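Local coordinates for protein lectin (Pleurotus ostreatus, PDB 6T1D) that binds galactose-containing sugars, here the galactose of melibiose, through a calcium ion in each of its two carbohydrate sites, at residues T35-W40 / T148-K153; I75-D80 / I130-L135; G212-G217 / A282-G287. All coordinates share one frame; numbering follows the deposited sequence.

Contact 1 (T35-W40 / T148-K153). Unlike the reference sequence in segment 35-40: Thr35 (reference Ala).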
loop_
_atom_site.group_PDB
_atom_site.type_symbol
_atom_site.label_atom_id
_atom_site.label_comp_id
_atom_site.label_asym_id
_atom_site.label_seq_id
_atom_site.Cartn_x
_atom_site.Cartn_y
_atom_site.Cartn_z
ATOM N N THR A 35 -29.387 27.488 6.789
ATOM C CA THR A 35 -28.748 28.774 7.034
ATOM C C THR A 35 -28.078 29.358 5.796
ATOM O O THR A 35 -27.456 30.422 5.881
ATOM C CB THR A 35 -27.738 28.655 8.176
ATOM O OG1 THR A 35 -26.910 27.503 7.965
ATOM C CG2 THR A 35 -28.446 28.554 9.490
ATOM N N SER A 36 -28.216 28.720 4.644
ATOM C CA SER A 36 -27.567 29.216 3.448
ATOM C C SER A 36 -28.552 30.055 2.657
ATOM O O SER A 36 -29.762 29.986 2.849
ATOM C CB SER A 36 -27.049 28.077 2.577
ATOM O OG SER A 36 -28.132 27.460 1.925
ATOM N N LYS A 37 -28.014 30.890 1.791
ATOM C CA LYS A 37 -28.832 31.770 0.987
ATOM C C LYS A 37 -28.580 31.444 -0.472
ATOM O O LYS A 37 -27.507 30.947 -0.835
ATOM C CB LYS A 37 -28.522 33.248 1.264
ATOM C CG LYS A 37 -28.380 33.593 2.740
ATOM C CD LYS A 37 -27.967 35.046 2.913
ATOM C CE LYS A 37 -27.672 35.387 4.371
ATOM N NZ LYS A 37 -26.957 36.697 4.511
ATOM N N TRP A 38 -29.588 31.702 -1.298
ATOM C CA TRP A 38 -29.403 31.666 -2.736
ATOM C C TRP A 38 -28.671 32.931 -3.143
ATOM O O TRP A 38 -28.968 34.017 -2.640
ATOM C CB TRP A 38 -30.751 31.573 -3.454
ATOM C CG TRP A 38 -31.543 30.308 -3.202
ATOM C CD1 TRP A 38 -32.516 30.129 -2.272
ATOM C CD2 TRP A 38 -31.453 29.072 -3.932
ATOM N NE1 TRP A 38 -33.027 28.852 -2.357
ATOM C CE2 TRP A 38 -32.394 28.186 -3.370
ATOM C CE3 TRP A 38 -30.671 28.633 -5.006
ATOM C CZ2 TRP A 38 -32.564 26.884 -3.831
ATOM C CZ3 TRP A 38 -30.841 27.345 -5.464
ATOM C CH2 TRP A 38 -31.784 26.481 -4.874
ATOM N N ILE A 39 -27.671 32.787 -4.008
ATOM C CA ILE A 39 -26.893 33.929 -4.468
ATOM C C ILE A 39 -26.834 33.923 -5.990
ATOM O O ILE A 39 -27.018 32.887 -6.636
ATOM C CB ILE A 39 -25.482 33.933 -3.868
ATOM C CG1 ILE A 39 -24.715 32.691 -4.326
ATOM C CG2 ILE A 39 -25.559 33.982 -2.359
ATOM C CD1 ILE A 39 -23.271 32.623 -3.847
ATOM N N TRP A 40 -26.621 35.109 -6.559
ATOM C CA TRP A 40 -26.367 35.264 -7.991
ATOM C C TRP A 40 -25.610 36.577 -8.191
ATOM O O TRP A 40 -25.064 37.133 -7.231
ATOM C CB TRP A 40 -27.683 35.182 -8.775
ATOM C CG TRP A 40 -27.518 34.988 -10.258
ATOM C CD1 TRP A 40 -27.807 35.891 -11.244
ATOM C CD2 TRP A 40 -27.023 33.818 -10.917
ATOM N NE1 TRP A 40 -27.538 35.344 -12.470
ATOM C CE2 TRP A 40 -27.047 34.077 -12.296
ATOM C CE3 TRP A 40 -26.569 32.572 -10.472
ATOM C CZ2 TRP A 40 -26.628 33.140 -13.235
ATOM C CZ3 TRP A 40 -26.146 31.641 -11.409
ATOM C CH2 TRP A 40 -26.183 31.930 -12.773
ATOM N N THR A 148 -23.372 29.678 1.135
ATOM C CA THR A 148 -23.454 30.698 0.099
ATOM C C THR A 148 -24.126 31.951 0.650
ATOM O O THR A 148 -25.213 31.885 1.230
ATOM C CB THR A 148 -24.235 30.188 -1.113
ATOM O OG1 THR A 148 -25.393 29.455 -0.681
ATOM C CG2 THR A 148 -23.355 29.288 -1.968
ATOM N N ASP A 149 -23.465 33.089 0.495
ATOM C CA ASP A 149 -24.015 34.365 0.918
ATOM C C ASP A 149 -23.215 35.456 0.210
ATOM O O ASP A 149 -22.521 35.188 -0.779
ATOM C CB ASP A 149 -24.010 34.479 2.453
ATOM C CG ASP A 149 -22.638 34.276 3.048
ATOM O OD1 ASP A 149 -21.639 34.633 2.403
ATOM O OD2 ASP A 149 -22.555 33.760 4.175
ATOM N N GLU A 150 -23.296 36.680 0.726
ATOM C CA GLU A 150 -22.644 37.817 0.087
ATOM C C GLU A 150 -21.127 37.784 0.199
ATOM O O GLU A 150 -20.468 38.587 -0.473
ATOM C CB GLU A 150 -23.169 39.115 0.692
ATOM C CG GLU A 150 -22.849 39.242 2.176
ATOM C CD GLU A 150 -23.851 38.513 3.054
ATOM O OE1 GLU A 150 -24.859 37.995 2.512
ATOM O OE2 GLU A 150 -23.626 38.457 4.284
ATOM N N SER A 151 -20.558 36.892 1.022
ATOM C CA SER A 151 -19.106 36.770 1.138
ATOM C C SER A 151 -18.472 36.049 -0.044
ATOM O O SER A 151 -17.246 35.892 -0.064
ATOM C CB SER A 151 -18.720 36.050 2.433
ATOM O OG SER A 151 -19.026 34.666 2.378
ATOM N N TRP A 152 -19.271 35.565 -0.994
ATOM C CA TRP A 152 -18.758 34.958 -2.215
ATOM C C TRP A 152 -18.530 36.033 -3.264
ATOM O O TRP A 152 -19.331 36.961 -3.396
ATOM C CB TRP A 152 -19.733 33.914 -2.754
ATOM C CG TRP A 152 -19.719 32.645 -1.989
ATOM C CD1 TRP A 152 -19.933 32.482 -0.648
ATOM C CD2 TRP A 152 -19.498 31.336 -2.525
ATOM N NE1 TRP A 152 -19.846 31.151 -0.321
ATOM C CE2 TRP A 152 -19.583 30.427 -1.457
ATOM C CE3 TRP A 152 -19.230 30.845 -3.806
ATOM C CZ2 TRP A 152 -19.405 29.062 -1.630
ATOM C CZ3 TRP A 152 -19.061 29.482 -3.972
ATOM C CH2 TRP A 152 -19.149 28.611 -2.894
ATOM N N LYS A 153 -17.424 35.922 -3.989
ATOM C CA LYS A 153 -17.150 36.835 -5.090
ATOM C C LYS A 153 -17.828 36.334 -6.358
ATOM O O LYS A 153 -18.052 35.137 -6.532
ATOM C CB LYS A 153 -15.647 36.983 -5.336
ATOM C CG LYS A 153 -14.888 37.613 -4.180
ATOM C CD LYS A 153 -15.512 38.929 -3.779
ATOM C CE LYS A 153 -14.607 39.659 -2.820
ATOM N NZ LYS A 153 -13.401 40.154 -3.520
#
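The indole of Trp152 is met obliquely by Ile39, whose CD1 lies 3.8 Å above the ring plane but displaced toward the rim, close to the Trp152 CB. On the same side the methyl CG2 of Thr148 also hangs over the rim, and CD1 packs against it and against Thr148 CB. At the edge of the indole, NE1 gives its hydrogen to the carbonyl of Val147, which helps to set the rotation of the ring. Two carboxylates are the other flat groups engaged in this part of the contact. Glu150 OE1 offers its syn lone pair to Lys37 NZ at 3.2 Å in a salt bridge, while Asp149 OD1 takes two donors from Ser151: OG on the syn side at 2.6 Å, and the backbone N on the anti side, 30° out of the carboxylate plane.

The second of these closes an Asx turn, which coincides with a type I beta turn from Asp149 to Trp152. That turn connects strands 143-147 and 153-154, members of different sheets, and lies beside the lead-in to strand 38-40.

Backbone polarity is matched just ahead of the turn. Lys37 N donates to Thr148 O at 3.0 Å, and Thr148 OG1 returns a bond of 2.6 Å to Lys37 O, arriving in the carbonyl plane. With OG1 set between its own N and carbonyl carbon (chi1 42°), this hydroxyl also meets Ala132 N, a second polar partner for a buried oxygen. Lys37 runs extended beyond CG, its CD passing Asp149 CB at 4.0 Å, which carries the ammonium out to Glu150 at the protein surface.

Contact 2 (I75-D80 / I130-L135). With CA (calcium ion), chain S; GLA (alpha-D-galactopyranose), chain G.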
loop_
_atom_site.group_PDB
_atom_site.type_symbol
_atom_site.label_atom_id
_atom_site.label_comp_id
_atom_site.label_asym_id
_atom_site.label_seq_id
_atom_site.Cartn_x
_atom_site.Cartn_y
_atom_site.Cartn_z
ATOM N N ILE A 75 -20.335 18.619 1.515
ATOM C CA ILE A 75 -20.917 19.694 0.699
ATOM C C ILE A 75 -22.260 19.260 0.129
ATOM O O ILE A 75 -22.376 18.171 -0.443
ATOM C CB ILE A 75 -19.990 20.121 -0.449
ATOM C CG1 ILE A 75 -18.696 20.722 0.082
ATOM C CG2 ILE A 75 -20.683 21.114 -1.341
ATOM C CD1 ILE A 75 -17.717 21.043 -1.012
ATOM N N VAL A 76 -23.264 20.126 0.259
ATOM C CA VAL A 76 -24.561 19.972 -0.392
ATOM C C VAL A 76 -24.781 21.210 -1.247
ATOM O O VAL A 76 -24.569 22.331 -0.776
ATOM C CB VAL A 76 -25.691 19.799 0.638
ATOM C CG1 VAL A 76 -27.034 19.632 -0.048
ATOM C CG2 VAL A 76 -25.378 18.614 1.554
ATOM N N VAL A 77 -25.141 21.008 -2.513
ATOM C CA VAL A 77 -25.254 22.100 -3.479
ATOM C C VAL A 77 -26.468 21.864 -4.382
ATOM O O VAL A 77 -26.741 20.730 -4.796
ATOM C CB VAL A 77 -23.937 22.267 -4.286
ATOM C CG1 VAL A 77 -23.566 20.992 -5.028
ATOM C CG2 VAL A 77 -24.036 23.416 -5.257
ATOM N N ALA A 78 -27.220 22.939 -4.655
ATOM C CA ALA A 78 -28.344 22.934 -5.591
ATOM C C ALA A 78 -28.265 24.192 -6.440
ATOM O O ALA A 78 -27.588 25.156 -6.076
ATOM C CB ALA A 78 -29.697 22.877 -4.894
ATOM N N SER A 79 -28.912 24.171 -7.604
ATOM C CA SER A 79 -28.735 25.292 -8.518
ATOM C C SER A 79 -29.936 25.462 -9.437
ATOM O O SER A 79 -30.601 24.496 -9.820
ATOM C CB SER A 79 -27.469 25.131 -9.357
ATOM O OG SER A 79 -27.521 23.942 -10.114
ATOM N N ASP A 80 -30.200 26.715 -9.782
ATOM C CA ASP A 80 -31.123 27.104 -10.844
ATOM C C ASP A 80 -30.269 27.903 -11.811
ATOM O O ASP A 80 -30.067 29.103 -11.609
ATOM C CB ASP A 80 -32.298 27.918 -10.290
ATOM C CG ASP A 80 -33.234 28.466 -11.377
ATOM O OD1 ASP A 80 -32.936 28.319 -12.582
ATOM O OD2 ASP A 80 -34.286 29.045 -11.015
ATOM N N ILE A 130 -27.461 29.910 -6.935
ATOM C CA ILE A 130 -26.808 28.716 -6.412
ATOM C C ILE A 130 -26.849 28.764 -4.889
ATOM O O ILE A 130 -26.714 29.833 -4.283
ATOM C CB ILE A 130 -25.356 28.564 -6.916
ATOM C CG1 ILE A 130 -24.468 29.649 -6.338
ATOM C CG2 ILE A 130 -25.292 28.651 -8.418
ATOM C CD1 ILE A 130 -23.044 29.517 -6.765
ATOM N N MET A 131 -27.039 27.598 -4.278
ATOM C CA MET A 131 -27.109 27.442 -2.834
ATOM C C MET A 131 -26.246 26.261 -2.440
ATOM O O MET A 131 -26.406 25.168 -2.989
ATOM C CB MET A 131 -28.551 27.207 -2.366
ATOM C CG MET A 131 -28.685 26.525 -0.981
ATOM S SD MET A 131 -30.369 26.426 -0.307
ATOM C CE MET A 131 -30.686 28.108 0.140
ATOM N N ALA A 132 -25.365 26.465 -1.469
ATOM C CA ALA A 132 -24.489 25.402 -1.004
ATOM C C ALA A 132 -24.252 25.564 0.490
ATOM O O ALA A 132 -24.273 26.674 1.034
ATOM C CB ALA A 132 -23.147 25.382 -1.746
ATOM N N SER A 133 -24.037 24.435 1.143
ATOM C CA SER A 133 -23.622 24.386 2.531
ATOM C C SER A 133 -22.351 23.559 2.592
ATOM O O SER A 133 -22.301 22.457 2.032
ATOM C CB SER A 133 -24.727 23.786 3.401
ATOM O OG SER A 133 -24.303 23.587 4.738
ATOM N N ILE A 134 -21.315 24.105 3.233
ATOM C CA ILE A 134 -20.007 23.464 3.320
ATOM C C ILE A 134 -19.691 23.280 4.794
ATOM O O ILE A 134 -19.390 24.256 5.491
ATOM C CB ILE A 134 -18.915 24.296 2.636
ATOM C CG1 ILE A 134 -19.377 24.725 1.246
ATOM C CG2 ILE A 134 -17.647 23.481 2.520
ATOM C CD1 ILE A 134 -18.620 25.892 0.690
ATOM N N LEU A 135 -19.746 22.040 5.273
ATOM C CA LEU A 135 -19.436 21.720 6.663
ATOM C C LEU A 135 -17.974 21.280 6.724
ATOM O O LEU A 135 -17.630 20.179 6.285
ATOM C CB LEU A 135 -20.366 20.631 7.194
ATOM C CG LEU A 135 -20.097 20.227 8.651
ATOM C CD1 LEU A 135 -20.266 21.425 9.542
ATOM C CD2 LEU A 135 -20.948 19.074 9.147
HETATM CA CA CA S . -33.594 29.515 -14.585
HETATM C C1 GLA G . -38.355 26.568 -14.212
HETATM C C2 GLA G . -36.987 26.702 -14.885
HETATM C C3 GLA G . -35.957 27.182 -13.950
HETATM C C4 GLA G . -36.364 28.426 -13.270
HETATM C C5 GLA G . -37.742 28.292 -12.600
HETATM C C6 GLA G . -38.164 29.652 -12.069
HETATM O O2 GLA G . -36.591 25.412 -15.401
HETATM O O3 GLA G . -34.691 27.433 -14.709
HETATM O O4 GLA G . -36.416 29.493 -14.239
HETATM O O5 GLA G . -38.763 27.813 -13.531
HETATM O O6 GLA G . -39.554 29.651 -11.809
#
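Ile75 and Ile134 lie side by side and point the same way, with Ile75 CG1 against Ile134 CG2 at 3.8 Å. Both side chains hold the same rotation, CG1 beside the backbone N and CG2 anti to it (chi1 -64° and -49°), yet opposite branches touch, because the strands run antiparallel. Next along this face, Val77 turns CG2 anti to its N, bringing that methyl over the Met131 carbonyl oxygen at 3.7 Å and near Ala132 CB. At this non-hydrogen-bonded pair Val77 CA and Ala132 CA are 4.2 Å apart, the shortest such distance of the contact, consistent with the small Ala132. At the far end Ser79 CB meets Ile130 CG2, while the Ser79 hydroxyl turns to His83 ND1.

Strands 70-79 and 129-138 are the two inner members of a four-stranded antiparallel sheet, and Ile75 and Val77 pack onto Phe85 and His83 of strand 82-87, in a different sheet, in the manner of a beta-sandwich core. Val76, Ala78, Met131 and Ser133 occupy the other face; there Met131 reaches Leu33 and Ser133 OG bonds to the Leu32 carbonyl. The hydrogen-bonded pairs Val76-Ser133 and Ala78-Met131 each contribute two backbone bonds, the straightest being Met131 N to Ala78 O at 3.1 Å (173° at the hydrogen). Alpha hydrogens add weaker contacts, such as Ala132 CA to Val76 O.

Where strand 70-79 gives out, the chain turns a corner at Asp80. Its carboxylate points away from strand 129-138; OD1 binds calcium at 2.4 Å, and OD2 is held by Trp187 NE1. Galactose O3 and O4 complete the coordination with Asp81, Asn121, Ser126 and Pro127.

Contact 3 (G212-G217 / A282-G287). With CA (calcium ion), chain T; GLA (alpha-D-galactopyranose), chain H.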
loop_
_atom_site.group_PDB
_atom_site.type_symbol
_atom_site.label_atom_id
_atom_site.label_comp_id
_atom_site.label_asym_id
_atom_site.label_seq_id
_atom_site.Cartn_x
_atom_site.Cartn_y
_atom_site.Cartn_z
ATOM N N GLY A 212 -31.769 -18.462 1.962
ATOM C CA GLY A 212 -32.515 -17.426 2.647
ATOM C C GLY A 212 -32.330 -17.342 4.144
ATOM O O GLY A 212 -32.970 -16.490 4.783
ATOM N N ALA A 213 -31.449 -18.150 4.721
ATOM C CA ALA A 213 -31.245 -18.140 6.159
ATOM C C ALA A 213 -29.785 -18.404 6.467
ATOM O O ALA A 213 -29.030 -18.907 5.630
ATOM C CB ALA A 213 -32.111 -19.195 6.853
ATOM N N ALA A 214 -29.404 -18.080 7.697
ATOM C CA ALA A 214 -28.031 -18.256 8.134
ATOM C C ALA A 214 -28.057 -18.636 9.601
ATOM O O ALA A 214 -28.955 -18.204 10.332
ATOM C CB ALA A 214 -27.209 -16.979 7.929
ATOM N N PRO A 215 -27.092 -19.428 10.063
ATOM C CA PRO A 215 -27.090 -19.851 11.469
ATOM C C PRO A 215 -26.944 -18.664 12.407
ATOM O O PRO A 215 -26.438 -17.600 12.038
ATOM C CB PRO A 215 -25.880 -20.784 11.559
ATOM C CG PRO A 215 -25.610 -21.211 10.125
ATOM C CD PRO A 215 -25.989 -20.026 9.292
ATOM N N VAL A 216 -27.388 -18.865 13.647
ATOM C CA VAL A 216 -27.245 -17.829 14.661
ATOM C C VAL A 216 -25.780 -17.687 15.011
ATOM O O VAL A 216 -25.044 -18.678 15.070
ATOM C CB VAL A 216 -28.069 -18.175 15.913
ATOM C CG1 VAL A 216 -27.828 -17.148 17.024
ATOM C CG2 VAL A 216 -29.538 -18.283 15.570
ATOM N N GLY A 217 -25.335 -16.451 15.196
ATOM C CA GLY A 217 -23.961 -16.216 15.591
ATOM C C GLY A 217 -23.315 -15.047 14.878
ATOM O O GLY A 217 -23.923 -14.425 13.999
ATOM N N ALA A 282 -20.444 -8.726 12.477
ATOM C CA ALA A 282 -21.893 -8.770 12.353
ATOM C C ALA A 282 -22.414 -10.030 13.014
ATOM O O ALA A 282 -21.758 -11.072 12.987
ATOM C CB ALA A 282 -22.322 -8.751 10.891
ATOM N N THR A 283 -23.585 -9.927 13.629
ATOM C CA THR A 283 -24.213 -11.057 14.303
ATOM C C THR A 283 -25.595 -11.299 13.722
ATOM O O THR A 283 -26.340 -10.350 13.452
ATOM C CB THR A 283 -24.328 -10.831 15.814
ATOM O OG1 THR A 283 -23.060 -10.417 16.335
ATOM C CG2 THR A 283 -24.734 -12.120 16.497
ATOM N N ASN A 284 -25.942 -12.573 13.547
ATOM C CA ASN A 284 -27.275 -12.964 13.110
ATOM C C ASN A 284 -28.060 -13.485 14.308
ATOM O O ASN A 284 -27.663 -14.473 14.934
ATOM C CB ASN A 284 -27.201 -14.035 12.022
ATOM C CG ASN A 284 -28.574 -14.460 11.530
ATOM O OD1 ASN A 284 -29.506 -13.652 11.473
ATOM N ND2 ASN A 284 -28.700 -15.726 11.148
ATOM N N GLY A 285 -29.195 -12.853 14.595
ATOM C CA GLY A 285 -30.029 -13.347 15.668
ATOM C C GLY A 285 -30.931 -14.482 15.272
ATOM O O GLY A 285 -31.457 -15.177 16.143
ATOM N N GLY A 286 -31.088 -14.718 13.990
ATOM C CA GLY A 286 -31.897 -15.813 13.505
ATOM C C GLY A 286 -32.421 -15.468 12.130
ATOM O O GLY A 286 -32.576 -14.304 11.767
ATOM N N GLY A 287 -32.701 -16.509 11.351
ATOM C CA GLY A 287 -33.280 -16.345 10.041
ATOM C C GLY A 287 -32.305 -15.704 9.080
ATOM O O GLY A 287 -31.100 -15.987 9.097
HETATM CA CA CA T . -31.525 -12.173 10.986
HETATM C C1 GLA H . -36.719 -12.144 11.143
HETATM C C2 GLA H . -35.375 -12.425 11.818
HETATM C C3 GLA H . -34.448 -11.286 11.699
HETATM C C4 GLA H . -34.292 -10.837 10.303
HETATM C C5 GLA H . -35.647 -10.572 9.625
HETATM C C6 GLA H . -35.410 -10.287 8.150
HETATM O O2 GLA H . -35.603 -12.700 13.216
HETATM O O3 GLA H . -33.108 -11.693 12.232
HETATM O O4 GLA H . -33.584 -11.848 9.558
HETATM O O5 GLA H . -36.553 -11.713 9.742
HETATM O O6 GLA H . -36.648 -10.065 7.505
#
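Backbone hydrogen bonds between Gly217 and Asn284 form the one ladder step of this contact, an antiparallel hydrogen-bonded pair where strands 217-225 and 276-284 begin and end. Asn284 N gives to Gly217 O at 2.8 Å, and Gly217 N gives to Asn284 O on a lone pair. Farther along, where the chain has left strand 276-284, Ala214 N reaches Gly287 O at 3.0 Å.

Side-chain hydrogen bonds come chiefly from the amide of Asn284. With CG anti to the backbone N (chi1 -179°), the group is carried between the two loops. ND2 donates to Pro215 O at 3.1 Å; that oxygen lies close to the amide plane, yet the amide nitrogen stands well above the plane of the proline carbonyl. ND2 also bonds to Gly287 O, which Ala214 N meets from the opposite face. On the other end of the amide, OD1 accepts from Gly286 N in an Asx turn. The Thr283 hydroxyl pairs with Ser218 OG.

Van der Waals contact is slight. Val216 CG2 rests over Gly286 CA at 4.0 Å, and Thr283 CG2 lies against Gly217 O.

The same turn coordinates the metal. Asn284 OD1 and Gly286 O each bind calcium at 2.5 Å, galactose O3 and O4 fill two more places, and Asp242, Asp243 and Pro288 complete the set; Gly286 also lines the sugar pocket. Asn284 therefore divides its amide: the oxygen serves the ion, and the nitrogen holds the group by the flanking carbonyls. Calcium at OD1 would probably draw charge from the amide and make ND2 a stronger donor, which would link loop 212-217 to the geometry of the site.

Contacts 1 and 2 belong to one neighbourhood, with centres 10 Å apart, and are joined through strand 129-138 of contact 2, where Ile39 O meets Ile130 N. Along the chain contact 2 is nested within the loop that contact 1 closes. Contact 2 is wholly buried and relies on regular strand pairing and apolar side chains, whereas contact 1 passes from a buried edge to a salt bridge at the surface. Contact 3 stands apart, about 42 Å from contact 2 between centres and across the chain's middle, partly buried and rich in glycine. Contacts 2 and 3 nevertheless each contribute ligands to a calcium-galactose site, one through a carboxylate at a strand end, the other through amide and backbone oxygens.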